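Local coordinates for protein DNA gyrase, B subunit, truncated (Myxococcus xanthus, PDB 3CWV) that probably acts as a type II topoisomerase subunit that couples ATP binding and hydrolysis to the breakage, passage and rejoining of double-stranded DNA, at residues Gly49-Val54 with Pro186-Ser191; Arg71-Glu76 with Ala149-Arg154; Arg173-Cys178 with Val190-Leu195; Glu180-Ala185 with Trp203-Gly208. All coordinates share one frame; numbering follows the deposited sequence.

Interaction 1: residues Gly49-Val54 with Pro186-Ser191; sequences GECRDV and PGLRVS
L188 lays its CD1 methyl over the backbone of C51 and R52, 3.5 Å from C51 O. Its CG is anti to the backbone N (chi1 -180°), and beyond it CD1 and CD2 cross V54 CG2 obliquely, with L188 CD1 3.9 Å from V54 CG2. From there the two chains run as parallel strands, D53 paired with R189 and V54 with V190. R189 N opens the ladder with a bond of 3.2 Å to R52 O. V54 N then reaches R189 O at 2.9 Å, and S191 N reaches V54 O at 2.8 Å. On the face away from V54 and V190, the D53 and R189 side chains lie alongside each other with their flat ends 19° apart. The aspartate touches the arginine stem, OD1 to R189 CD at 3.6 Å, while its OD2 is bonded to T69 OG1. Water 1 donates to both R52 O and G187 O, bridging the chains just ahead of the ladder. The pairing joins strand 53-58 to strand 189-194 within the large sheet; helices 28-47 and 171-184 cover the L188 and V54 face, while strands 64-70 and 199-204 flank the pair.

Interaction 2: residues Arg71-Glu76 with Ala149-Arg154; sequences RTVTAE and AERGVR
From R71 to T74 the chain passes over the start of strand 151-159, its R71-T74 run turned 48° from that of E150-V153. This is the connection from strand 64-70 to helix 75-82 in the sheet of the GHKL-type ATPase domain, and T74 is the N-cap of that helix, its OG1 bonded to N77 N. R151 carries the contact. Its chain, extended from CG to NE, reaches to the loop, and NH1 donates to V73 O at 2.8 Å with an N-H...O angle of 162°. The acceptor lies in the guanidinium plane, although NH1 stands well above the plane of the carbonyl. R71 O and T72 CA sit over one face of the same guanidinium, and T74 CG2 meets its edge, 3.5 Å from NH1. An alanine at R151 would probably leave V73 O without this donor and open a gap beside R71 O and T72 CA. V73 sets its two methyls on the strand: CG1 lies 3.8 Å from G152 O, and CG2 packs 4.1 Å from V153 CG1, with W96 and L78 adding to this apolar patch. At the outer end E150 meets the aliphatic stem of R71 and not its guanidinium, which is bonded through NH1 to G49 O; E150 OE1 stops 3.4 Å from R71 CG.

Interaction 3: residues Arg173-Cys178 with Val190-Leu195; sequences RLSRRC and VSFADL
F192 has CG anti to its backbone N (chi1 -179°), which sends CG toward the helix, where S175 turns OG anti to its carbonyl carbon and over the ring face. Helix 173-178 runs nearly antiparallel to strand 190-194, at 164°, with the axes 8.4 Å apart, as a helix lying on a sheet strand. S175 OG is tight against one side of the ring, 3.1 Å from both F192 CD2 and F192 CE2, while the backbone N of S175 stands over the ring centre. L174 comes in obliquely, its CB 3.8 Å from F192 CE1. C178 approaches the next rim atom, also obliquely: SG is 4.2 Å from F192 CD1 and 5.3 Å from the ring centroid, a cysteine sulfur-aromatic contact. Two residues earlier, on the same face of the strand, V190 sets CG1 3.7 Å from C178 CB. An alanine at F192 would probably open a gap between helix and strand, leaving L174 CB, S175 OG and C178 SG without the ring they pack on. W203, L56 and V58 also line the ring. Because S175 OG donates its proton to R171 O, a carbonyl that can only accept, what the hydroxyl offers the ring is likely to be its oxygen; the rest of the contact is apolar and sulfur packing.

Interaction 4: residues Glu180-Ala185 with Trp203-Gly208; sequences ELAALA and WHLPGG
This is a close, largely apolar contact in which the small residues of the last turn of helix 171-184 meet the end of strand 199-204 and the turn after it, A182 and A183 against W203, L205 and G208. The alanines let the backbones come near: A182 CB is 3.5 Å from W203 CB. L205 has CG anti to its carbonyl carbon (chi1 -79°), and from that CG its two methyls spread across neighbouring helix positions, CD1 at 3.9 Å from A182 CB and CD2 at 4.0 Å from A183 CB. Next comes a type I beta turn from L205 to G208, closed by G208 N bonding to L205 O at 2.8 Å. G208 leaves it with positive phi (66°), and its CA lies against the helix end, 3.4 Å from A183 O in a CA-H...O contact. A side chain there would project close to that carbonyl. Water 3 also sits between the helix and the strand end, 2.6 Å from A182 O and accepting from L205 N at 2.8 Å. Beyond the turn, helix 208-217 packs W212 on A183 and E180, and Q211 OE1 takes the N-H of G207. Upstream, the W203 indole continues along helix 171-184 past S175, C178 and N179, its strand paired with 189-194.

How the interactions relate
Followed from the N terminus, the chain leaves helix 28-47 and enters strand 53-58, whose parallel neighbour arrives only with 186-191: interaction 1 closes the longest loop. Interaction 2 opens and closes wholly within that loop, tying the loop after strand 64-70 to strand 151-159. Helix 171-184 then starts interactions 3 and 4 in turn. Interaction 3 ends on the same strand as interaction 1, sharing V190 and S191; interaction 4 crosses both, closing last at 203-208. W203 links interactions 1, 3 and 4, bonding V190 O and packing on C178 and F192. Interactions 3 and 4 hold helix 171-184 on the 189-204 edge of the eight-stranded sheet, interaction 1 joins that edge to strand 53-58, and interaction 2 works farther in.

Interaction 1: residues Gly49-Val54 with Pro186-Ser191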
loop_
_atom_site.group_PDB
_atom_site.type_symbol
_atom_site.label_atom_id
_atom_site.label_comp_id
_atom_site.label_asym_id
_atom_site.label_seq_id
_atom_site.Cartn_x
_atom_site.Cartn_y
_atom_site.Cartn_z
ATOM N N GLY A 49 -3.420 6.340 11.096
ATOM C CA GLY A 49 -4.220 5.883 12.221
ATOM C C GLY A 49 -5.643 6.423 12.156
ATOM O O GLY A 49 -6.325 6.554 13.189
ATOM N N GLU A 50 -6.115 6.673 10.928
ATOM C CA GLU A 50 -7.409 7.313 10.679
ATOM C C GLU A 50 -8.396 6.443 9.883
ATOM O O GLU A 50 -9.447 6.914 9.426
ATOM C CB GLU A 50 -7.197 8.650 9.974
ATOM C CG GLU A 50 -6.337 9.659 10.773
ATOM C CD GLU A 50 -7.046 10.132 12.040
ATOM O OE1 GLU A 50 -8.247 9.826 12.225
ATOM O OE2 GLU A 50 -6.395 10.796 12.868
ATOM N N CYS A 51 -8.077 5.163 9.729
ATOM C CA CYS A 51 -8.989 4.266 9.014
ATOM C C CYS A 51 -8.789 2.862 9.523
ATOM O O CYS A 51 -7.661 2.354 9.519
ATOM C CB CYS A 51 -8.725 4.317 7.504
ATOM S SG CYS A 51 -9.776 3.100 6.606
ATOM N N ARG A 52 -9.878 2.238 9.967
ATOM C CA ARG A 52 -9.822 0.888 10.512
ATOM C C ARG A 52 -10.381 -0.182 9.577
ATOM O O ARG A 52 -10.141 -1.366 9.809
ATOM C CB ARG A 52 -10.595 0.820 11.830
ATOM C CG ARG A 52 -9.952 1.684 12.946
ATOM C CD ARG A 52 -10.851 1.709 14.191
ATOM N NE ARG A 52 -10.330 2.646 15.191
ATOM C CZ ARG A 52 -11.078 3.328 16.056
ATOM N NH1 ARG A 52 -12.401 3.194 16.050
ATOM N NH2 ARG A 52 -10.501 4.156 16.922
ATOM N N ASP A 53 -11.170 0.224 8.576
ATOM C CA ASP A 53 -11.843 -0.732 7.661
ATOM C C ASP A 53 -11.844 -0.190 6.236
ATOM O O ASP A 53 -12.121 0.994 6.023
ATOM C CB ASP A 53 -13.301 -1.017 8.052
ATOM C CG ASP A 53 -13.464 -1.350 9.516
ATOM O OD1 ASP A 53 -13.546 -2.544 9.841
ATOM O OD2 ASP A 53 -13.487 -0.406 10.334
ATOM N N VAL A 54 -11.552 -1.073 5.276
ATOM C CA VAL A 54 -11.575 -0.751 3.845
ATOM C C VAL A 54 -12.260 -1.914 3.136
ATOM O O VAL A 54 -11.878 -3.078 3.350
ATOM C CB VAL A 54 -10.119 -0.636 3.267
ATOM C CG1 VAL A 54 -10.155 -0.369 1.740
ATOM C CG2 VAL A 54 -9.336 0.434 3.977
ATOM N N PRO A 186 -0.639 -3.004 9.287
ATOM C CA PRO A 186 -1.025 -4.089 10.192
ATOM C C PRO A 186 -2.157 -3.695 11.104
ATOM O O PRO A 186 -2.107 -2.622 11.712
ATOM C CB PRO A 186 0.245 -4.363 11.024
ATOM C CG PRO A 186 1.290 -3.451 10.544
ATOM C CD PRO A 186 0.794 -2.669 9.349
ATOM N N GLY A 187 -3.181 -4.537 11.184
ATOM C CA GLY A 187 -4.357 -4.215 11.975
ATOM C C GLY A 187 -5.502 -3.638 11.153
ATOM O O GLY A 187 -6.651 -3.720 11.564
ATOM N N LEU A 188 -5.196 -3.058 9.997
ATOM C CA LEU A 188 -6.244 -2.614 9.072
ATOM C C LEU A 188 -7.067 -3.829 8.584
ATOM O O LEU A 188 -6.490 -4.835 8.168
ATOM C CB LEU A 188 -5.605 -1.947 7.844
ATOM C CG LEU A 188 -6.563 -1.414 6.773
ATOM C CD1 LEU A 188 -7.520 -0.364 7.358
ATOM C CD2 LEU A 188 -5.788 -0.850 5.567
ATOM N N ARG A 189 -8.396 -3.733 8.661
ATOM C CA ARG A 189 -9.310 -4.737 8.072
ATOM C C ARG A 189 -9.607 -4.401 6.620
ATOM O O ARG A 189 -10.139 -3.326 6.325
ATOM C CB ARG A 189 -10.620 -4.798 8.873
ATOM C CG ARG A 189 -10.371 -5.274 10.300
ATOM C CD ARG A 189 -11.604 -5.289 11.141
ATOM N NE ARG A 189 -11.290 -5.858 12.455
ATOM C CZ ARG A 189 -11.205 -7.164 12.722
ATOM N NH1 ARG A 189 -11.420 -8.073 11.767
ATOM N NH2 ARG A 189 -10.902 -7.563 13.958
ATOM N N VAL A 190 -9.223 -5.287 5.697
ATOM C CA VAL A 190 -9.408 -4.981 4.288
ATOM C C VAL A 190 -10.222 -6.120 3.703
ATOM O O VAL A 190 -9.882 -7.273 3.931
ATOM C CB VAL A 190 -8.081 -4.961 3.501
ATOM C CG1 VAL A 190 -8.356 -4.610 2.037
ATOM C CG2 VAL A 190 -7.084 -3.952 4.103
ATOM N N SER A 191 -11.288 -5.797 2.971
ATOM C CA SER A 191 -12.149 -6.816 2.383
ATOM C C SER A 191 -12.254 -6.634 0.874
ATOM O O SER A 191 -12.258 -5.503 0.367
ATOM C CB SER A 191 -13.552 -6.735 2.987
ATOM O OG SER A 191 -13.511 -7.062 4.372
HETATM O O HOH W 1 -8.678 -2.194 11.960
HETATM O O HOH W 2 -13.086 -4.859 5.808
#

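Interaction 2: residues Arg71-Glu76 with Ala149-Arg154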
loop_
_atom_site.group_PDB
_atom_site.type_symbol
_atom_site.label_atom_id
_atom_site.label_comp_id
_atom_site.label_asym_id
_atom_site.label_seq_id
_atom_site.Cartn_x
_atom_site.Cartn_y
_atom_site.Cartn_z
ATOM N N ARG A 71 -12.911 8.598 11.261
ATOM C CA ARG A 71 -13.424 9.475 12.322
ATOM C C ARG A 71 -13.284 10.926 11.891
ATOM O O ARG A 71 -13.687 11.824 12.611
ATOM C CB ARG A 71 -12.662 9.263 13.637
ATOM C CG ARG A 71 -13.143 8.085 14.492
ATOM C CD ARG A 71 -11.934 7.365 15.093
ATOM N NE ARG A 71 -11.374 6.465 14.087
ATOM C CZ ARG A 71 -10.080 6.251 13.869
ATOM N NH1 ARG A 71 -9.155 6.880 14.583
ATOM N NH2 ARG A 71 -9.714 5.411 12.909
ATOM N N THR A 72 -12.707 11.173 10.714
ATOM C CA THR A 72 -12.437 12.567 10.321
ATOM C C THR A 72 -13.018 13.059 8.981
ATOM O O THR A 72 -13.128 14.271 8.755
ATOM C CB THR A 72 -10.927 12.869 10.317
ATOM O OG1 THR A 72 -10.263 11.945 9.429
ATOM C CG2 THR A 72 -10.363 12.758 11.726
ATOM N N VAL A 73 -13.369 12.140 8.079
ATOM C CA VAL A 73 -13.798 12.551 6.734
ATOM C C VAL A 73 -14.979 13.530 6.783
ATOM O O VAL A 73 -15.879 13.410 7.636
ATOM C CB VAL A 73 -14.134 11.316 5.820
ATOM C CG1 VAL A 73 -15.415 10.578 6.312
ATOM C CG2 VAL A 73 -14.240 11.759 4.342
ATOM N N THR A 74 -14.978 14.513 5.893
ATOM C CA THR A 74 -16.156 15.376 5.736
ATOM C C THR A 74 -16.626 15.478 4.292
ATOM O O THR A 74 -15.850 15.313 3.350
ATOM C CB THR A 74 -15.870 16.814 6.197
ATOM O OG1 THR A 74 -14.970 17.416 5.272
ATOM C CG2 THR A 74 -15.222 16.823 7.574
ATOM N N ALA A 75 -17.891 15.839 4.110
ATOM C CA ALA A 75 -18.400 16.064 2.770
ATOM C C ALA A 75 -17.706 17.237 2.078
ATOM O O ALA A 75 -17.489 17.195 0.864
ATOM C CB ALA A 75 -19.927 16.276 2.793
ATOM N N GLU A 76 -17.382 18.299 2.824
ATOM C CA GLU A 76 -16.701 19.445 2.213
ATOM C C GLU A 76 -15.326 19.061 1.668
ATOM O O GLU A 76 -14.925 19.511 0.594
ATOM C CB GLU A 76 -16.500 20.574 3.220
ATOM C CG GLU A 76 -16.266 21.869 2.481
ATOM C CD GLU A 76 -15.393 22.844 3.225
ATOM O OE1 GLU A 76 -15.437 22.849 4.486
ATOM O OE2 GLU A 76 -14.686 23.624 2.533
ATOM N N ALA A 149 -19.649 2.749 11.585
ATOM C CA ALA A 149 -18.579 3.499 12.230
ATOM C C ALA A 149 -19.042 4.922 12.472
ATOM O O ALA A 149 -20.089 5.307 11.971
ATOM C CB ALA A 149 -17.305 3.491 11.347
ATOM N N GLU A 150 -18.231 5.724 13.161
ATOM C CA GLU A 150 -18.564 7.141 13.388
ATOM C C GLU A 150 -18.785 7.867 12.055
ATOM O O GLU A 150 -19.768 8.619 11.882
ATOM C CB GLU A 150 -17.445 7.857 14.156
ATOM C CG GLU A 150 -17.228 7.408 15.577
ATOM C CD GLU A 150 -16.226 8.305 16.320
ATOM O OE1 GLU A 150 -15.927 9.416 15.829
ATOM O OE2 GLU A 150 -15.745 7.898 17.399
ATOM N N ARG A 151 -17.852 7.651 11.118
ATOM C CA ARG A 151 -17.945 8.263 9.812
ATOM C C ARG A 151 -17.467 7.256 8.761
ATOM O O ARG A 151 -16.838 6.245 9.080
ATOM C CB ARG A 151 -17.054 9.510 9.706
ATOM C CG ARG A 151 -17.299 10.564 10.754
ATOM C CD ARG A 151 -16.794 11.895 10.289
ATOM N NE ARG A 151 -16.694 12.797 11.425
ATOM C CZ ARG A 151 -16.235 14.033 11.356
ATOM N NH1 ARG A 151 -15.827 14.516 10.191
ATOM N NH2 ARG A 151 -16.158 14.769 12.467
ATOM N N GLY A 152 -17.775 7.551 7.507
ATOM C CA GLY A 152 -17.274 6.711 6.415
ATOM C C GLY A 152 -17.484 7.387 5.089
ATOM O O GLY A 152 -18.230 8.359 4.983
ATOM N N VAL A 153 -16.814 6.857 4.066
ATOM C CA VAL A 153 -16.922 7.411 2.735
ATOM C C VAL A 153 -16.878 6.242 1.732
ATOM O O VAL A 153 -16.085 5.316 1.897
ATOM C CB VAL A 153 -15.820 8.470 2.454
ATOM C CG1 VAL A 153 -14.448 7.954 2.892
ATOM C CG2 VAL A 153 -15.832 8.906 0.979
ATOM N N ARG A 154 -17.787 6.274 0.772
ATOM C CA ARG A 154 -17.779 5.318 -0.347
ATOM C C ARG A 154 -17.603 6.056 -1.670
ATOM O O ARG A 154 -18.269 7.048 -1.922
ATOM C CB ARG A 154 -19.096 4.532 -0.361
ATOM C CG ARG A 154 -19.215 3.468 -1.475
ATOM C CD ARG A 154 -20.687 2.954 -1.464
ATOM N NE ARG A 154 -20.853 1.717 -2.228
ATOM C CZ ARG A 154 -21.451 1.621 -3.421
ATOM N NH1 ARG A 154 -21.559 0.432 -4.007
ATOM N NH2 ARG A 154 -21.959 2.693 -4.020
#

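Interaction 3: residues Arg173-Cys178 with Val190-Leu195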
loop_
_atom_site.group_PDB
_atom_site.type_symbol
_atom_site.label_atom_id
_atom_site.label_comp_id
_atom_site.label_asym_id
_atom_site.label_seq_id
_atom_site.Cartn_x
_atom_site.Cartn_y
_atom_site.Cartn_z
ATOM N N ARG A 173 -5.794 -10.109 -9.277
ATOM C CA ARG A 173 -4.765 -9.116 -8.939
ATOM C C ARG A 173 -5.269 -8.026 -7.972
ATOM O O ARG A 173 -4.514 -7.553 -7.133
ATOM C CB ARG A 173 -4.099 -8.523 -10.192
ATOM C CG ARG A 173 -4.609 -7.213 -10.652
ATOM C CD ARG A 173 -3.746 -6.691 -11.781
ATOM N NE ARG A 173 -3.763 -7.617 -12.908
ATOM C CZ ARG A 173 -3.513 -7.274 -14.170
ATOM N NH1 ARG A 173 -3.191 -6.021 -14.473
ATOM N NH2 ARG A 173 -3.589 -8.189 -15.128
ATOM N N LEU A 174 -6.539 -7.651 -8.083
ATOM C CA LEU A 174 -7.167 -6.753 -7.109
ATOM C C LEU A 174 -7.209 -7.366 -5.699
ATOM O O LEU A 174 -6.852 -6.683 -4.727
ATOM C CB LEU A 174 -8.559 -6.289 -7.577
ATOM C CG LEU A 174 -8.625 -5.456 -8.875
ATOM C CD1 LEU A 174 -10.048 -4.990 -9.057
ATOM C CD2 LEU A 174 -7.625 -4.255 -8.879
ATOM N N SER A 175 -7.605 -8.643 -5.574
ATOM C CA SER A 175 -7.552 -9.345 -4.269
ATOM C C SER A 175 -6.151 -9.409 -3.705
ATOM O O SER A 175 -5.960 -9.195 -2.507
ATOM C CB SER A 175 -8.113 -10.784 -4.310
ATOM O OG SER A 175 -9.237 -10.863 -5.148
ATOM N N ARG A 176 -5.160 -9.707 -4.549
ATOM C CA ARG A 176 -3.767 -9.680 -4.096
ATOM C C ARG A 176 -3.341 -8.311 -3.564
ATOM O O ARG A 176 -2.615 -8.241 -2.590
ATOM C CB ARG A 176 -2.802 -10.132 -5.197
ATOM C CG ARG A 176 -2.714 -11.651 -5.352
ATOM C CD ARG A 176 -1.563 -12.051 -6.256
ATOM N NE ARG A 176 -1.779 -11.597 -7.629
ATOM C CZ ARG A 176 -2.493 -12.263 -8.534
ATOM N NH1 ARG A 176 -3.067 -13.412 -8.212
ATOM N NH2 ARG A 176 -2.638 -11.774 -9.757
ATOM N N ARG A 177 -3.771 -7.224 -4.201
ATOM C CA ARG A 177 -3.390 -5.891 -3.725
ATOM C C ARG A 177 -4.052 -5.609 -2.374
ATOM O O ARG A 177 -3.481 -4.937 -1.504
ATOM C CB ARG A 177 -3.753 -4.814 -4.754
ATOM C CG ARG A 177 -3.495 -3.369 -4.324
ATOM C CD ARG A 177 -2.011 -2.990 -4.247
ATOM N NE ARG A 177 -1.324 -3.170 -5.528
ATOM C CZ ARG A 177 -0.748 -2.202 -6.247
ATOM N NH1 ARG A 177 -0.741 -0.927 -5.836
ATOM N NH2 ARG A 177 -0.158 -2.525 -7.388
ATOM N N CYS A 178 -5.252 -6.127 -2.191
ATOM C CA CYS A 178 -5.943 -5.951 -0.920
ATOM C C CYS A 178 -5.198 -6.695 0.207
ATOM O O CYS A 178 -5.030 -6.177 1.315
ATOM C CB CYS A 178 -7.375 -6.456 -1.028
ATOM S SG CYS A 178 -8.507 -5.392 -1.953
ATOM N N VAL A 190 -9.223 -5.287 5.697
ATOM C CA VAL A 190 -9.408 -4.981 4.288
ATOM C C VAL A 190 -10.222 -6.120 3.703
ATOM O O VAL A 190 -9.882 -7.273 3.931
ATOM C CB VAL A 190 -8.081 -4.961 3.501
ATOM C CG1 VAL A 190 -8.356 -4.610 2.037
ATOM C CG2 VAL A 190 -7.084 -3.952 4.103
ATOM N N SER A 191 -11.288 -5.797 2.971
ATOM C CA SER A 191 -12.149 -6.816 2.383
ATOM C C SER A 191 -12.254 -6.634 0.874
ATOM O O SER A 191 -12.258 -5.503 0.367
ATOM C CB SER A 191 -13.552 -6.735 2.987
ATOM O OG SER A 191 -13.511 -7.062 4.372
ATOM N N PHE A 192 -12.356 -7.756 0.173
ATOM C CA PHE A 192 -12.614 -7.736 -1.248
ATOM C C PHE A 192 -13.941 -8.468 -1.501
ATOM O O PHE A 192 -14.065 -9.630 -1.170
ATOM C CB PHE A 192 -11.450 -8.399 -1.978
ATOM C CG PHE A 192 -11.617 -8.415 -3.451
ATOM C CD1 PHE A 192 -11.510 -7.228 -4.183
ATOM C CD2 PHE A 192 -11.891 -9.612 -4.123
ATOM C CE1 PHE A 192 -11.677 -7.224 -5.577
ATOM C CE2 PHE A 192 -12.069 -9.616 -5.515
ATOM C CZ PHE A 192 -11.950 -8.419 -6.244
ATOM N N ALA A 193 -14.931 -7.776 -2.067
ATOM C CA ALA A 193 -16.256 -8.339 -2.294
ATOM C C ALA A 193 -16.471 -8.583 -3.776
ATOM O O ALA A 193 -16.534 -7.653 -4.586
ATOM C CB ALA A 193 -17.336 -7.429 -1.749
ATOM N N ASP A 194 -16.530 -9.865 -4.114
ATOM C CA ASP A 194 -16.753 -10.353 -5.463
ATOM C C ASP A 194 -18.260 -10.626 -5.560
ATOM O O ASP A 194 -18.722 -11.741 -5.301
ATOM C CB ASP A 194 -15.957 -11.646 -5.606
ATOM C CG ASP A 194 -15.738 -12.059 -7.043
ATOM O OD1 ASP A 194 -16.612 -11.794 -7.897
ATOM O OD2 ASP A 194 -14.677 -12.670 -7.299
ATOM N N LEU A 195 -19.031 -9.593 -5.881
ATOM C CA LEU A 195 -20.499 -9.668 -5.840
ATOM C C LEU A 195 -21.101 -10.800 -6.689
ATOM O O LEU A 195 -22.105 -11.419 -6.319
ATOM C CB LEU A 195 -21.097 -8.329 -6.269
ATOM C CG LEU A 195 -20.736 -7.144 -5.368
ATOM C CD1 LEU A 195 -21.530 -5.904 -5.768
ATOM C CD2 LEU A 195 -20.996 -7.509 -3.901
#

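Interaction 4: residues Glu180-Ala185 with Trp203-Gly208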
loop_
_atom_site.group_PDB
_atom_site.type_symbol
_atom_site.label_atom_id
_atom_site.label_comp_id
_atom_site.label_asym_id
_atom_site.label_seq_id
_atom_site.Cartn_x
_atom_site.Cartn_y
_atom_site.Cartn_z
ATOM N N GLU A 180 -1.994 -7.400 0.295
ATOM C CA GLU A 180 -0.795 -6.618 0.569
ATOM C C GLU A 180 -1.089 -5.433 1.461
ATOM O O GLU A 180 -0.321 -5.134 2.355
ATOM C CB GLU A 180 -0.234 -6.023 -0.705
ATOM C CG GLU A 180 0.311 -6.992 -1.673
ATOM C CD GLU A 180 0.858 -6.280 -2.891
ATOM O OE1 GLU A 180 0.811 -5.019 -2.941
ATOM O OE2 GLU A 180 1.326 -6.984 -3.802
ATOM N N LEU A 181 -2.168 -4.717 1.161
ATOM C CA LEU A 181 -2.564 -3.556 1.952
ATOM C C LEU A 181 -2.812 -3.924 3.442
ATOM O O LEU A 181 -2.365 -3.207 4.350
ATOM C CB LEU A 181 -3.802 -2.904 1.331
ATOM C CG LEU A 181 -4.535 -1.829 2.137
ATOM C CD1 LEU A 181 -3.642 -0.605 2.345
ATOM C CD2 LEU A 181 -5.851 -1.427 1.474
ATOM N N ALA A 182 -3.510 -5.034 3.689
ATOM C CA ALA A 182 -3.654 -5.546 5.063
ATOM C C ALA A 182 -2.311 -5.821 5.755
ATOM O O ALA A 182 -2.152 -5.541 6.954
ATOM C CB ALA A 182 -4.541 -6.808 5.090
ATOM N N ALA A 183 -1.352 -6.369 5.012
ATOM C CA ALA A 183 0.003 -6.617 5.533
ATOM C C ALA A 183 0.787 -5.327 5.790
ATOM O O ALA A 183 1.551 -5.234 6.759
ATOM C CB ALA A 183 0.795 -7.506 4.554
ATOM N N LEU A 184 0.616 -4.342 4.911
ATOM C CA LEU A 184 1.448 -3.132 4.974
ATOM C C LEU A 184 0.929 -2.161 6.032
ATOM O O LEU A 184 1.660 -1.300 6.501
ATOM C CB LEU A 184 1.513 -2.449 3.612
ATOM C CG LEU A 184 2.332 -3.270 2.626
ATOM C CD1 LEU A 184 2.092 -2.835 1.198
ATOM C CD2 LEU A 184 3.810 -3.208 2.968
ATOM N N ALA A 185 -0.339 -2.312 6.385
ATOM C CA ALA A 185 -0.975 -1.481 7.392
ATOM C C ALA A 185 -1.543 -2.418 8.472
ATOM O O ALA A 185 -2.740 -2.666 8.555
ATOM C CB ALA A 185 -2.048 -0.596 6.740
ATOM N N TRP A 203 -9.163 -9.721 5.017
ATOM C CA TRP A 203 -7.809 -9.874 5.554
ATOM C C TRP A 203 -7.654 -8.981 6.774
ATOM O O TRP A 203 -8.077 -7.836 6.763
ATOM C CB TRP A 203 -6.756 -9.476 4.515
ATOM C CG TRP A 203 -6.739 -10.382 3.344
ATOM C CD1 TRP A 203 -6.043 -11.552 3.232
ATOM C CD2 TRP A 203 -7.438 -10.207 2.106
ATOM N NE1 TRP A 203 -6.267 -12.124 2.000
ATOM C CE2 TRP A 203 -7.116 -11.321 1.284
ATOM C CE3 TRP A 203 -8.323 -9.236 1.617
ATOM C CZ2 TRP A 203 -7.636 -11.478 0.001
ATOM C CZ3 TRP A 203 -8.841 -9.387 0.351
ATOM C CH2 TRP A 203 -8.495 -10.505 -0.454
ATOM N N HIS A 204 -7.055 -9.519 7.823
ATOM C CA HIS A 204 -6.697 -8.747 8.987
ATOM C C HIS A 204 -5.391 -9.388 9.464
ATOM O O HIS A 204 -5.370 -10.554 9.890
ATOM C CB HIS A 204 -7.824 -8.769 10.034
ATOM C CG HIS A 204 -7.466 -8.072 11.312
ATOM N ND1 HIS A 204 -7.447 -8.713 12.531
ATOM C CD2 HIS A 204 -7.067 -6.804 11.549
ATOM C CE1 HIS A 204 -7.065 -7.865 13.468
ATOM N NE2 HIS A 204 -6.831 -6.697 12.900
ATOM N N LEU A 205 -4.284 -8.676 9.252
ATOM C CA LEU A 205 -2.958 -9.211 9.537
ATOM C C LEU A 205 -2.298 -8.367 10.639
ATOM O O LEU A 205 -1.437 -7.539 10.358
ATOM C CB LEU A 205 -2.094 -9.273 8.256
ATOM C CG LEU A 205 -2.333 -10.454 7.275
ATOM C CD1 LEU A 205 -3.685 -10.353 6.581
ATOM C CD2 LEU A 205 -1.211 -10.569 6.219
ATOM N N PRO A 206 -2.704 -8.574 11.908
ATOM C CA PRO A 206 -2.123 -7.726 12.965
ATOM C C PRO A 206 -0.610 -7.915 13.080
ATOM O O PRO A 206 0.089 -7.010 13.515
ATOM C CB PRO A 206 -2.855 -8.165 14.242
ATOM C CG PRO A 206 -3.466 -9.515 13.930
ATOM C CD PRO A 206 -3.660 -9.573 12.428
ATOM N N GLY A 207 -0.097 -9.053 12.630
ATOM C CA GLY A 207 1.347 -9.257 12.602
ATOM C C GLY A 207 2.042 -8.656 11.398
ATOM O O GLY A 207 3.239 -8.811 11.248
ATOM N N GLY A 208 1.303 -7.985 10.512
ATOM C CA GLY A 208 1.963 -7.225 9.442
ATOM C C GLY A 208 2.739 -8.028 8.403
ATOM O O GLY A 208 2.303 -9.093 7.955
HETATM O O HOH W 3 -4.033 -5.899 8.725
#